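Local coordinates for protein Dr hemagglutinin structural subunit (Escherichia coli, PDB 1UT1) that mediates adherence of uropathogenic Escherichia coli to the upper urinary tract, binds the Dr blood group antigen and agglutinates human erythrocytes in the presence of D-mannose, at residues Q29-V32 / V37-T40; T71-Q76 / Y137-T142; K78-S83 / R87-V92; A101-T104 / F109-N112. The protein carries 3 engineered substitutions. All coordinates share one frame; numbering follows the deposited sequence. Where two conformers were deposited one is given.

From the N terminus, interaction 1 comes first: 29-32 and 37-40 close a short loop at one end of the subunit, where strand 29-32 pairs with a strand of a neighbouring copy of the protein. Interaction 2 closes a far longer loop, from 71-76 to 137-142 in the long final strand, and both remaining contacts nest inside it. Interaction 3, the hairpin 78-83/87-92, touches interaction 2 directly: its first strand lies beside both 74-75 and the final strand, and the centres of interactions 2 and 3 are about 7 Å apart. Interaction 4, the hairpin 101-104/109-112, follows in series and meets interaction 3 where Phe79 packs on Thr104 and Phe109. None of the loops cross.

Interaction 1: residues Q29-V32 / V37-T40; sequences QVRV and VAKT. With EDO (1,2-ethanediol), chain J.
Gln29, which opens strand 29-32, faces Thr40 of the same chain at the edge of an immunoglobulin-like, beta-rich adhesin, close to a junction with a second subunit. The two short strands run nearly antiparallel, but their axes lie 9.2 Å apart and no backbone hydrogen bond joins them, so side chains fill the interval. Strand 29-32 instead pairs antiparallel with a strand of the second subunit, while 38-40 runs beside 16-25 of its own chain. The Gln29 side chain leaves the backbone with CG trans to N (chi1 180°) and reaches across extended, crossing Thr40 at about a right angle. Its NE2 stops 3.9 Å from Thr40 CG2 and donates to the hydroxyl of Thr25. Val30 packs on Gly144 of the second subunit. Arg31 then folds back through bends at chi2 and chi3, which bring its guanidinium beside the Gln29 amide; Arg31 NH1 donates a weak hydrogen bond to Gln29 OE1, 2.9 Å long with an angle of 139°. Val32 packs on Leu67 of the second subunit. One face of the Arg31 guanidinium receives the methyl of Ala38, toward the rim, with Ala38 CB 3.5 Å from Arg31 NH1.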
loop_
_atom_site.group_PDB
_atom_site.type_symbol
_atom_site.label_atom_id
_atom_site.label_comp_id
_atom_site.label_asym_id
_atom_site.label_seq_id
_atom_site.Cartn_x
_atom_site.Cartn_y
_atom_site.Cartn_z
ATOM N N GLN A 29 -3.440 -24.843 0.536
ATOM C CA GLN A 29 -3.115 -23.430 0.352
ATOM C C GLN A 29 -4.158 -22.808 -0.565
ATOM O O GLN A 29 -4.319 -23.249 -1.696
ATOM C CB GLN A 29 -1.732 -23.370 -0.320
ATOM C CG GLN A 29 -1.189 -21.989 -0.612
ATOM C CD GLN A 29 0.156 -22.058 -1.333
ATOM O OE1 GLN A 29 0.192 -22.269 -2.534
ATOM N NE2 GLN A 29 1.272 -21.988 -0.570
ATOM N N VAL A 30 -4.807 -21.729 -0.110
ATOM C CA VAL A 30 -5.857 -21.106 -0.912
ATOM C C VAL A 30 -5.451 -19.698 -1.312
ATOM O O VAL A 30 -5.389 -18.796 -0.456
ATOM C CB VAL A 30 -7.155 -21.071 -0.135
ATOM C CG1 VAL A 30 -8.265 -20.485 -0.997
ATOM C CG2 VAL A 30 -7.518 -22.538 0.360
ATOM N N ARG A 31 -5.126 -19.530 -2.596
ATOM C CA ARG A 31 -4.649 -18.240 -3.127
ATOM C C ARG A 31 -5.869 -17.415 -3.483
ATOM O O ARG A 31 -6.763 -17.882 -4.171
ATOM C CB ARG A 31 -3.755 -18.437 -4.394
ATOM C CG ARG A 31 -2.608 -19.434 -4.249
ATOM C CD ARG A 31 -1.486 -18.873 -3.393
ATOM N NE ARG A 31 -0.449 -18.207 -4.181
ATOM C CZ ARG A 31 0.801 -18.647 -4.297
ATOM N NH1 ARG A 31 1.165 -19.779 -3.710
ATOM N NH2 ARG A 31 1.681 -17.963 -5.015
ATOM N N VAL A 32 -5.934 -16.211 -2.939
ATOM C CA VAL A 32 -7.044 -15.314 -3.177
ATOM C C VAL A 32 -6.519 -14.052 -3.845
ATOM O O VAL A 32 -5.630 -13.379 -3.313
ATOM C CB VAL A 32 -7.717 -14.936 -1.864
ATOM C CG1 VAL A 32 -8.939 -14.001 -2.112
ATOM C CG2 VAL A 32 -8.118 -16.206 -1.099
ATOM N N VAL A 37 3.881 -13.555 -3.359
ATOM C CA VAL A 37 4.867 -14.526 -2.919
ATOM C C VAL A 37 4.340 -15.318 -1.708
ATOM O O VAL A 37 4.251 -14.775 -0.598
ATOM C CB VAL A 37 6.180 -13.845 -2.510
ATOM C CG1 VAL A 37 7.239 -14.883 -2.162
ATOM C CG2 VAL A 37 6.672 -12.919 -3.598
ATOM N N ALA A 38 4.064 -16.608 -1.921
ATOM C CA ALA A 38 3.616 -17.479 -0.828
ATOM C C ALA A 38 4.400 -18.786 -0.829
ATOM O O ALA A 38 4.733 -19.300 -1.898
ATOM C CB ALA A 38 2.135 -17.774 -0.959
ATOM N N LYS A 39 4.648 -19.340 0.362
ATOM C CA LYS A 39 5.281 -20.668 0.505
ATOM C C LYS A 39 4.507 -21.433 1.566
ATOM O O LYS A 39 4.049 -20.826 2.559
ATOM C CB LYS A 39 6.719 -20.532 1.035
ATOM C CG LYS A 39 7.743 -19.994 0.049
ATOM C CD LYS A 39 9.139 -20.156 0.658
ATOM C CE LYS A 39 10.138 -19.172 0.074
ATOM N NZ LYS A 39 10.590 -19.605 -1.274
ATOM N N THR A 40 4.505 -22.768 1.478
ATOM C CA THR A 40 3.984 -23.561 2.599
ATOM C C THR A 40 5.108 -23.526 3.664
ATOM O O THR A 40 6.275 -23.291 3.348
ATOM C CB THR A 40 3.768 -25.038 2.209
ATOM O OG1 THR A 40 5.048 -25.630 1.930
ATOM C CG2 THR A 40 2.832 -25.163 0.981
HETATM C C1 EDO J . 11.425 -22.461 -2.092
HETATM O O1 EDO J . 12.218 -21.302 -2.333
HETATM C C2 EDO J . 12.199 -23.410 -1.155
HETATM O O2 EDO J . 13.426 -23.823 -1.798
HETATM O O HOH W 1 4.105 -18.175 -4.857
#

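Interaction 2: residues T71-Q76 / Y137-T142; sequences TDNFEQ and YTLTLT
Asn73 and Leu139 meet through two torsions. In Asn73, chi1 of -76° sets CG opposite the carbonyl carbon and sends the amide out to the long strand 135-147; in Leu139, chi2 of 66° swings CD1 back to meet it. Leu139 CD1 touches Asn73 CB at 3.6 Å, a methyl laid obliquely against the base of the polar side chain, and the amide continues past it along the strand's backbone. As modelled, Asn73 OD1 lies 2.8 Å from Thr138 O and Asn73 ND2 3.0 Å from Thr140 N. The amide is probably turned over in the model, and with it turned back both approaches may be hydrogen bonds. The backbone of Thr138 is also engaged by the neighbouring strand 78-83, since Thr138 O lies 2.9 Å from Ile82 N in a probable hydrogen bond, while Thr140 pairs through its backbone with Asp70.

These neighbours place the contact in the fold. Strands 64-69 and 78-83 both pair antiparallel with 135-147, and Asn73 belongs to the connection between them, so its side chain meets the long strand where one partner hands over to the next. Leu139 meanwhile packs on Leu81. If the buried amide of Asn73 is turned back, its donor and acceptor ends would probably match a backbone carbonyl and a backbone N-H within one span of strand.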
loop_
_atom_site.group_PDB
_atom_site.type_symbol
_atom_site.label_atom_id
_atom_site.label_comp_id
_atom_site.label_asym_id
_atom_site.label_seq_id
_atom_site.Cartn_x
_atom_site.Cartn_y
_atom_site.Cartn_z
ATOM N N THR A 71 13.139 -1.631 13.202
ATOM C CA THR A 71 13.308 -2.073 14.575
ATOM C C THR A 71 12.710 -3.441 14.838
ATOM O O THR A 71 13.240 -4.211 15.633
ATOM C CB THR A 71 12.636 -1.048 15.573
ATOM O OG1 THR A 71 13.158 0.266 15.330
ATOM C CG2 THR A 71 12.926 -1.437 17.018
ATOM N N ASP A 72 11.554 -3.709 14.246
ATOM C CA ASP A 72 10.862 -4.962 14.501
ATOM C C ASP A 72 11.461 -6.178 13.800
ATOM O O ASP A 72 10.915 -7.292 13.907
ATOM C CB ASP A 72 9.382 -4.831 14.176
ATOM C CG ASP A 72 8.645 -3.954 15.184
ATOM O OD1 ASP A 72 9.111 -3.888 16.342
ATOM O OD2 ASP A 72 7.625 -3.334 14.814
ATOM N N ASN A 73 12.532 -5.961 13.026
ATOM C CA ASN A 73 13.116 -7.049 12.211
ATOM C C ASN A 73 14.494 -7.517 12.691
ATOM O O ASN A 73 15.188 -8.246 11.975
ATOM C CB ASN A 73 13.270 -6.602 10.746
ATOM C CG ASN A 73 11.950 -6.586 9.997
ATOM O OD1 ASN A 73 11.181 -7.567 10.007
ATOM N ND2 ASN A 73 11.682 -5.494 9.360
ATOM N N PHE A 74 14.940 -7.010 13.832
ATOM C CA PHE A 74 16.229 -7.415 14.347
ATOM C C PHE A 74 16.274 -7.462 15.866
ATOM O O PHE A 74 15.628 -6.656 16.560
ATOM C CB PHE A 74 17.370 -6.547 13.799
ATOM C CG PHE A 74 17.374 -5.132 14.322
ATOM C CD1 PHE A 74 18.214 -4.774 15.367
ATOM C CD2 PHE A 74 16.648 -4.132 13.688
ATOM C CE1 PHE A 74 18.234 -3.464 15.850
ATOM C CE2 PHE A 74 16.692 -2.826 14.145
ATOM C CZ PHE A 74 17.466 -2.503 15.263
ATOM N N GLU A 75 17.122 -8.351 16.353
ATOM C CA GLU A 75 17.429 -8.457 17.765
ATOM C C GLU A 75 18.666 -9.320 17.957
ATOM O O GLU A 75 18.768 -10.397 17.379
ATOM C CB GLU A 75 16.270 -9.096 18.500
ATOM C CG GLU A 75 15.711 -8.244 19.606
ATOM C CD GLU A 75 14.539 -8.903 20.281
ATOM O OE1 GLU A 75 13.595 -8.185 20.687
ATOM O OE2 GLU A 75 14.524 -10.148 20.318
ATOM N N GLN A 76 19.565 -8.885 18.834
ATOM C CA GLN A 76 20.677 -9.734 19.232
ATOM C C GLN A 76 21.463 -10.232 18.021
ATOM O O GLN A 76 21.729 -11.420 17.898
ATOM C CB GLN A 76 20.113 -10.918 20.061
ATOM C CG GLN A 76 20.898 -12.233 20.015
ATOM C CD GLN A 76 20.111 -13.374 19.363
ATOM O OE1 GLN A 76 19.009 -13.164 18.855
ATOM N NE2 GLN A 76 20.675 -14.571 19.415
ATOM N N TYR A 137 4.476 -12.211 6.576
ATOM C CA TYR A 137 5.748 -11.863 7.184
ATOM C C TYR A 137 6.412 -10.817 6.341
ATOM O O TYR A 137 6.300 -10.840 5.132
ATOM C CB TYR A 137 6.632 -13.118 7.233
ATOM C CG TYR A 137 6.155 -14.119 8.258
ATOM C CD1 TYR A 137 6.737 -14.174 9.533
ATOM C CD2 TYR A 137 5.125 -15.013 7.955
ATOM C CE1 TYR A 137 6.258 -15.065 10.506
ATOM C CE2 TYR A 137 4.674 -15.953 8.899
ATOM C CZ TYR A 137 5.195 -15.913 10.197
ATOM O OH TYR A 137 4.747 -16.823 11.138
ATOM N N THR A 138 7.149 -9.926 6.994
ATOM C CA THR A 138 7.749 -8.787 6.296
ATOM C C THR A 138 9.147 -8.480 6.849
ATOM O O THR A 138 9.373 -8.563 8.078
ATOM C CB THR A 138 6.816 -7.487 6.500
ATOM O OG1 THR A 138 5.452 -7.791 6.140
ATOM C CG2 THR A 138 7.289 -6.337 5.640
ATOM N N LEU A 139 10.052 -8.055 5.952
ATOM C CA LEU A 139 11.371 -7.568 6.334
ATOM C C LEU A 139 11.560 -6.250 5.586
ATOM O O LEU A 139 11.435 -6.197 4.360
ATOM C CB LEU A 139 12.495 -8.527 5.944
ATOM C CG LEU A 139 13.909 -7.915 5.998
ATOM C CD1 LEU A 139 14.295 -7.565 7.430
ATOM C CD2 LEU A 139 14.924 -8.908 5.417
ATOM N N THR A 140 11.781 -5.172 6.329
ATOM C CA THR A 140 11.899 -3.854 5.709
ATOM C C THR A 140 13.334 -3.321 5.871
ATOM O O THR A 140 13.890 -3.350 6.983
ATOM C CB THR A 140 10.896 -2.894 6.369
ATOM O OG1 THR A 140 9.560 -3.388 6.161
ATOM C CG2 THR A 140 11.012 -1.513 5.766
ATOM N N LEU A 141 13.949 -2.914 4.759
ATOM C CA LEU A 141 15.356 -2.444 4.749
ATOM C C LEU A 141 15.429 -1.060 4.108
ATOM O O LEU A 141 14.877 -0.827 3.026
ATOM C CB LEU A 141 16.240 -3.391 3.941
ATOM C CG LEU A 141 16.358 -4.838 4.503
ATOM C CD1 LEU A 141 16.979 -5.788 3.444
ATOM C CD2 LEU A 141 17.191 -4.838 5.748
ATOM N N THR A 142 16.112 -0.154 4.782
ATOM C CA THR A 142 16.222 1.226 4.315
ATOM C C THR A 142 17.676 1.529 4.016
ATOM O O THR A 142 18.556 1.259 4.829
ATOM C CB THR A 142 15.729 2.218 5.407
ATOM O OG1 THR A 142 14.341 1.975 5.666
ATOM C CG2 THR A 142 15.922 3.704 4.915
#

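Interaction 3: residues K78-S83 / R87-V92; sequences KFFLIS and RDKLYV. With EDO (1,2-ethanediol), chain I.
The Phe80 ring carries Lys89 over one face, with Lys89 CD 3.8 Å from the ring centroid and only 4° off its normal. The lysine chain, extended beyond CG, runs obliquely across the ring, so that CG, CD and CE all lie against aromatic carbons before NZ reaches a salt bridge with Glu75. Tyr91 stands beside Phe80, pointing the same way; the ring centroids are 5.5 Å apart and the planes inclined at 73°, an oblique pairing. Lys89 CB lies over one face of the tyrosine, toward the rim, and Lys78 adds an oblique contact from CD to Tyr91 CE2 at 3.9 Å.

The frame beneath is the antiparallel beta hairpin of strands 78-83 and 89-96. Phe80-Tyr91 and Ile82-Lys89 are non-hydrogen-bonded pairs; between them Leu81 and Leu90 exchange two backbone bonds, each 2.9 Å from N to O. Leu81 and Leu90 project from the other face of the hairpin, packing on Leu22 and Ile50, and Leu81 CD1 meets Val92 CG1 at 3.6 Å.

Toward the turn, the backbone N of Ser83 donates to Asp88 O. With chi1 at 58°, Ser83 OG swings round to accept a nearly straight bond from Asp88 N at 2.9 Å. A bound 1,2-ethanediol, probably from the crystallisation liquor, donates through O1 to Asp88 OD2 at 2.6 Å.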
loop_
_atom_site.group_PDB
_atom_site.type_symbol
_atom_site.label_atom_id
_atom_site.label_comp_id
_atom_site.label_asym_id
_atom_site.label_seq_id
_atom_site.Cartn_x
_atom_site.Cartn_y
_atom_site.Cartn_z
ATOM N N LYS A 78 20.646 -10.747 15.136
ATOM C CA LYS A 78 19.856 -11.583 14.215
ATOM C C LYS A 78 18.788 -10.787 13.475
ATOM O O LYS A 78 18.098 -9.953 14.072
ATOM C CB LYS A 78 19.185 -12.735 14.972
ATOM C CG LYS A 78 20.143 -13.840 15.369
ATOM C CD LYS A 78 19.444 -14.935 16.137
ATOM C CE LYS A 78 20.443 -16.008 16.556
ATOM N NZ LYS A 78 21.740 -15.878 15.815
ATOM N N PHE A 79 18.621 -11.088 12.184
ATOM C CA PHE A 79 17.559 -10.481 11.375
ATOM C C PHE A 79 16.443 -11.520 11.199
ATOM O O PHE A 79 16.694 -12.732 11.133
ATOM C CB PHE A 79 18.082 -10.142 9.970
ATOM C CG PHE A 79 19.085 -9.028 9.952
ATOM C CD1 PHE A 79 20.437 -9.300 9.876
ATOM C CD2 PHE A 79 18.659 -7.693 10.009
ATOM C CE1 PHE A 79 21.377 -8.249 9.799
ATOM C CE2 PHE A 79 19.570 -6.648 9.980
ATOM C CZ PHE A 79 20.935 -6.923 9.916
ATOM N N PHE A 80 15.222 -11.025 11.019
ATOM C CA PHE A 80 14.091 -11.923 10.775
ATOM C C PHE A 80 12.974 -11.159 10.132
ATOM O O PHE A 80 12.812 -9.950 10.390
ATOM C CB PHE A 80 13.586 -12.585 12.090
ATOM C CG PHE A 80 13.612 -11.666 13.293
ATOM C CD1 PHE A 80 12.534 -10.828 13.571
ATOM C CD2 PHE A 80 14.733 -11.627 14.129
ATOM C CE1 PHE A 80 12.565 -9.946 14.672
ATOM C CE2 PHE A 80 14.803 -10.704 15.207
ATOM C CZ PHE A 80 13.706 -9.891 15.484
ATOM N N LEU A 81 12.217 -11.838 9.276
ATOM C CA LEU A 81 10.935 -11.301 8.837
ATOM C C LEU A 81 10.042 -11.441 10.067
ATOM O O LEU A 81 10.240 -12.338 10.882
ATOM C CB LEU A 81 10.328 -12.123 7.701
ATOM C CG LEU A 81 10.799 -11.734 6.298
ATOM C CD1 LEU A 81 12.204 -12.212 6.130
ATOM C CD2 LEU A 81 9.874 -12.392 5.245
ATOM N N ILE A 82 9.073 -10.547 10.190
ATOM C CA ILE A 82 8.179 -10.551 11.340
ATOM C C ILE A 82 6.730 -10.644 10.862
ATOM O O ILE A 82 6.381 -10.097 9.826
ATOM C CB ILE A 82 8.393 -9.275 12.220
ATOM C CG1 ILE A 82 7.731 -9.457 13.612
ATOM C CG2 ILE A 82 7.886 -8.018 11.509
ATOM C CD1 ILE A 82 8.466 -10.471 14.539
ATOM N N SER A 83 5.898 -11.384 11.598
ATOM C CA SER A 83 4.472 -11.499 11.237
ATOM C C SER A 83 3.742 -10.145 11.411
ATOM O O SER A 83 4.219 -9.241 12.110
ATOM C CB SER A 83 3.787 -12.578 12.091
ATOM O OG SER A 83 3.904 -12.273 13.471
ATOM N N ARG A 87 4.493 -10.816 16.415
ATOM C CA ARG A 87 4.892 -11.906 17.290
ATOM C C ARG A 87 5.876 -12.927 16.757
ATOM O O ARG A 87 6.748 -13.395 17.493
ATOM C CB ARG A 87 3.675 -12.636 17.861
ATOM C CG ARG A 87 4.085 -13.653 18.920
ATOM C CD ARG A 87 2.928 -14.092 19.782
ATOM N NE ARG A 87 2.138 -12.991 20.348
ATOM C CZ ARG A 87 0.908 -13.171 20.823
ATOM N NH1 ARG A 87 0.393 -14.384 20.804
ATOM N NH2 ARG A 87 0.193 -12.157 21.302
ATOM N N ASP A 88 5.633 -13.395 15.541
ATOM C CA ASP A 88 6.336 -14.551 15.027
ATOM C C ASP A 88 7.464 -14.171 14.091
ATOM O O ASP A 88 7.302 -13.304 13.212
ATOM C CB ASP A 88 5.353 -15.509 14.349
ATOM C CG ASP A 88 4.247 -15.951 15.292
ATOM O OD1 ASP A 88 4.574 -16.562 16.328
ATOM O OD2 ASP A 88 3.071 -15.574 15.066
ATOM N N LYS A 89 8.626 -14.766 14.362
ATOM C CA LYS A 89 9.839 -14.489 13.610
ATOM C C LYS A 89 10.199 -15.589 12.596
ATOM O O LYS A 89 10.088 -16.799 12.878
ATOM C CB LYS A 89 11.016 -14.314 14.575
ATOM C CG LYS A 89 10.821 -13.214 15.602
ATOM C CD LYS A 89 11.961 -13.306 16.637
ATOM C CE LYS A 89 11.809 -12.238 17.717
ATOM N NZ LYS A 89 12.884 -12.390 18.735
ATOM N N LEU A 90 10.727 -15.157 11.453
ATOM C CA LEU A 90 11.303 -16.090 10.476
ATOM C C LEU A 90 12.735 -15.616 10.272
ATOM O O LEU A 90 12.962 -14.564 9.658
ATOM C CB LEU A 90 10.528 -16.024 9.166
ATOM C CG LEU A 90 11.009 -16.885 7.997
ATOM C CD1 LEU A 90 11.002 -18.389 8.412
ATOM C CD2 LEU A 90 10.036 -16.657 6.790
ATOM N N TYR A 91 13.689 -16.306 10.910
ATOM C CA TYR A 91 15.080 -15.868 10.890
ATOM C C TYR A 91 15.655 -16.022 9.505
ATOM O O TYR A 91 15.490 -17.066 8.852
ATOM C CB TYR A 91 15.896 -16.680 11.870
ATOM C CG TYR A 91 15.518 -16.351 13.296
ATOM C CD1 TYR A 91 14.626 -17.147 13.998
ATOM C CD2 TYR A 91 16.045 -15.231 13.920
ATOM C CE1 TYR A 91 14.281 -16.847 15.321
ATOM C CE2 TYR A 91 15.677 -14.904 15.221
ATOM C CZ TYR A 91 14.783 -15.712 15.903
ATOM O OH TYR A 91 14.491 -15.428 17.235
ATOM N N VAL A 92 16.445 -15.035 9.113
ATOM C CA VAL A 92 17.065 -15.071 7.799
ATOM C C VAL A 92 18.541 -14.687 7.835
ATOM O O VAL A 92 18.980 -13.915 8.703
ATOM C CB VAL A 92 16.333 -14.107 6.793
ATOM C CG1 VAL A 92 14.894 -14.596 6.516
ATOM C CG2 VAL A 92 16.324 -12.616 7.302
HETATM C C1 EDO I . 1.161 -15.471 12.445
HETATM O O1 EDO I . 1.505 -14.425 13.363
HETATM C C2 EDO I . 0.311 -16.527 13.191
HETATM O O2 EDO I . -0.653 -15.869 14.041
HETATM O O HOH W 2 19.987 -13.412 11.064
#

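Interaction 4: residues A101-T104 / F109-N112; sequences AWTT and FYKN
Trp102 lies between Lys111 and Phe109, one on each face of its indole. Lys111 CB sits almost exactly over the six-membered ring, 3.8 Å from its centroid and 4° off the normal. On the opposite face the Phe109 ring is nearly parallel to the five-membered ring of the indole, with planes at 10°, but slid so far that the two barely overlap; the closest carbons are Trp102 CE3 and Phe109 CD2 at 3.4 Å. A chi1 of -174° swings the Phe109 ring toward 101-104, where it receives Trp102 CB over one face, while Thr104 OG1 comes to the ring's edge at 3.6 Å from Phe109 CD1. The indole nitrogen donates to Ser100, and Trp117 meets the tryptophan edge-to-face.

Trp102, Thr104, Phe109 and Lys111 share one side of the antiparallel beta hairpin of strands 102-105 and 108-111. Between the non-hydrogen-bonded pairs Trp102-Lys111 and Thr104-Phe109, Thr103 and Tyr110 form a hydrogen-bonded pair, with Thr103 N donating to Tyr110 O at 2.8 Å.

On the reverse side Thr103 and Tyr110 lie alongside each other, pointing the same way, with Thr103 CB over the tyrosine face at 3.8 Å from its centroid; Trp146 also stacks on this ring. Asn112 crosses Thr103 at about a right angle, and its ND2 donates to Thr103 OG1 at 2.7 Å. A water joins that same hydroxyl to Tyr110 OH, 2.9 Å from each oxygen.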
loop_
_atom_site.group_PDB
_atom_site.type_symbol
_atom_site.label_atom_id
_atom_site.label_comp_id
_atom_site.label_asym_id
_atom_site.label_seq_id
_atom_site.Cartn_x
_atom_site.Cartn_y
_atom_site.Cartn_z
ATOM N N ALA A 101 32.359 -7.979 1.252
ATOM C CA ALA A 101 32.293 -8.212 2.696
ATOM C C ALA A 101 31.486 -7.120 3.390
ATOM O O ALA A 101 31.721 -5.930 3.181
ATOM C CB ALA A 101 33.689 -8.268 3.274
ATOM N N TRP A 102 30.592 -7.557 4.266
ATOM C CA TRP A 102 29.701 -6.682 5.015
ATOM C C TRP A 102 29.715 -7.087 6.484
ATOM O O TRP A 102 30.095 -8.231 6.839
ATOM C CB TRP A 102 28.250 -6.807 4.490
ATOM C CG TRP A 102 28.067 -6.392 3.064
ATOM C CD1 TRP A 102 28.675 -6.913 1.980
ATOM C CD2 TRP A 102 27.221 -5.325 2.595
ATOM N NE1 TRP A 102 28.289 -6.226 0.839
ATOM C CE2 TRP A 102 27.397 -5.243 1.195
ATOM C CE3 TRP A 102 26.388 -4.393 3.236
ATOM C CZ2 TRP A 102 26.689 -4.330 0.395
ATOM C CZ3 TRP A 102 25.698 -3.466 2.457
ATOM C CH2 TRP A 102 25.857 -3.442 1.036
ATOM N N THR A 103 29.261 -6.171 7.333
ATOM C CA THR A 103 29.216 -6.410 8.747
ATOM C C THR A 103 27.798 -6.158 9.260
ATOM O O THR A 103 27.108 -5.277 8.771
ATOM C CB THR A 103 30.199 -5.470 9.465
ATOM O OG1 THR A 103 31.533 -5.803 9.058
ATOM C CG2 THR A 103 30.088 -5.610 11.002
ATOM N N THR A 104 27.407 -6.890 10.297
ATOM C CA THR A 104 26.137 -6.658 10.968
ATOM C C THR A 104 26.382 -5.940 12.314
ATOM O O THR A 104 27.227 -6.370 13.126
ATOM C CB THR A 104 25.407 -7.999 11.248
ATOM O OG1 THR A 104 25.026 -8.605 10.014
ATOM C CG2 THR A 104 24.171 -7.774 12.095
ATOM N N PHE A 109 23.218 -3.517 8.285
ATOM C CA PHE A 109 24.068 -4.397 7.498
ATOM C C PHE A 109 24.850 -3.468 6.576
ATOM O O PHE A 109 24.270 -2.830 5.691
ATOM C CB PHE A 109 23.170 -5.376 6.710
ATOM C CG PHE A 109 23.926 -6.444 5.957
ATOM C CD1 PHE A 109 24.516 -7.525 6.644
ATOM C CD2 PHE A 109 24.018 -6.397 4.543
ATOM C CE1 PHE A 109 25.220 -8.534 5.921
ATOM C CE2 PHE A 109 24.704 -7.390 3.838
ATOM C CZ PHE A 109 25.238 -8.491 4.528
ATOM N N TYR A 110 26.129 -3.254 6.890
ATOM C CA TYR A 110 26.918 -2.239 6.175
ATOM C C TYR A 110 28.130 -2.835 5.491
ATOM O O TYR A 110 28.668 -3.850 5.947
ATOM C CB TYR A 110 27.337 -1.088 7.109
ATOM C CG TYR A 110 28.395 -1.478 8.153
ATOM C CD1 TYR A 110 28.022 -1.801 9.462
ATOM C CD2 TYR A 110 29.760 -1.401 7.859
ATOM C CE1 TYR A 110 28.990 -2.107 10.437
ATOM C CE2 TYR A 110 30.728 -1.729 8.822
ATOM C CZ TYR A 110 30.330 -2.034 10.116
ATOM O OH TYR A 110 31.271 -2.361 11.071
ATOM N N LYS A 111 28.561 -2.202 4.404
ATOM C CA LYS A 111 29.660 -2.710 3.604
ATOM C C LYS A 111 30.991 -2.340 4.255
ATOM O O LYS A 111 31.120 -1.265 4.855
ATOM C CB LYS A 111 29.576 -2.157 2.168
ATOM C CG LYS A 111 30.514 -2.867 1.192
ATOM C CD LYS A 111 30.294 -2.382 -0.240
ATOM C CE LYS A 111 30.986 -3.288 -1.254
ATOM N NZ LYS A 111 32.443 -3.400 -0.986
ATOM N N ASN A 112 31.932 -3.275 4.255
ATOM C CA ASN A 112 33.189 -3.050 5.003
ATOM C C ASN A 112 34.090 -1.949 4.427
ATOM O O ASN A 112 34.996 -1.487 5.119
ATOM C CB ASN A 112 33.999 -4.349 5.132
ATOM C CG ASN A 112 33.358 -5.348 6.040
ATOM O OD1 ASN A 112 33.910 -6.419 6.267
ATOM N ND2 ASN A 112 32.190 -5.022 6.568
HETATM O O HOH W 3 32.743 -9.098 7.163
HETATM O O HOH W 4 33.431 -3.731 9.677
#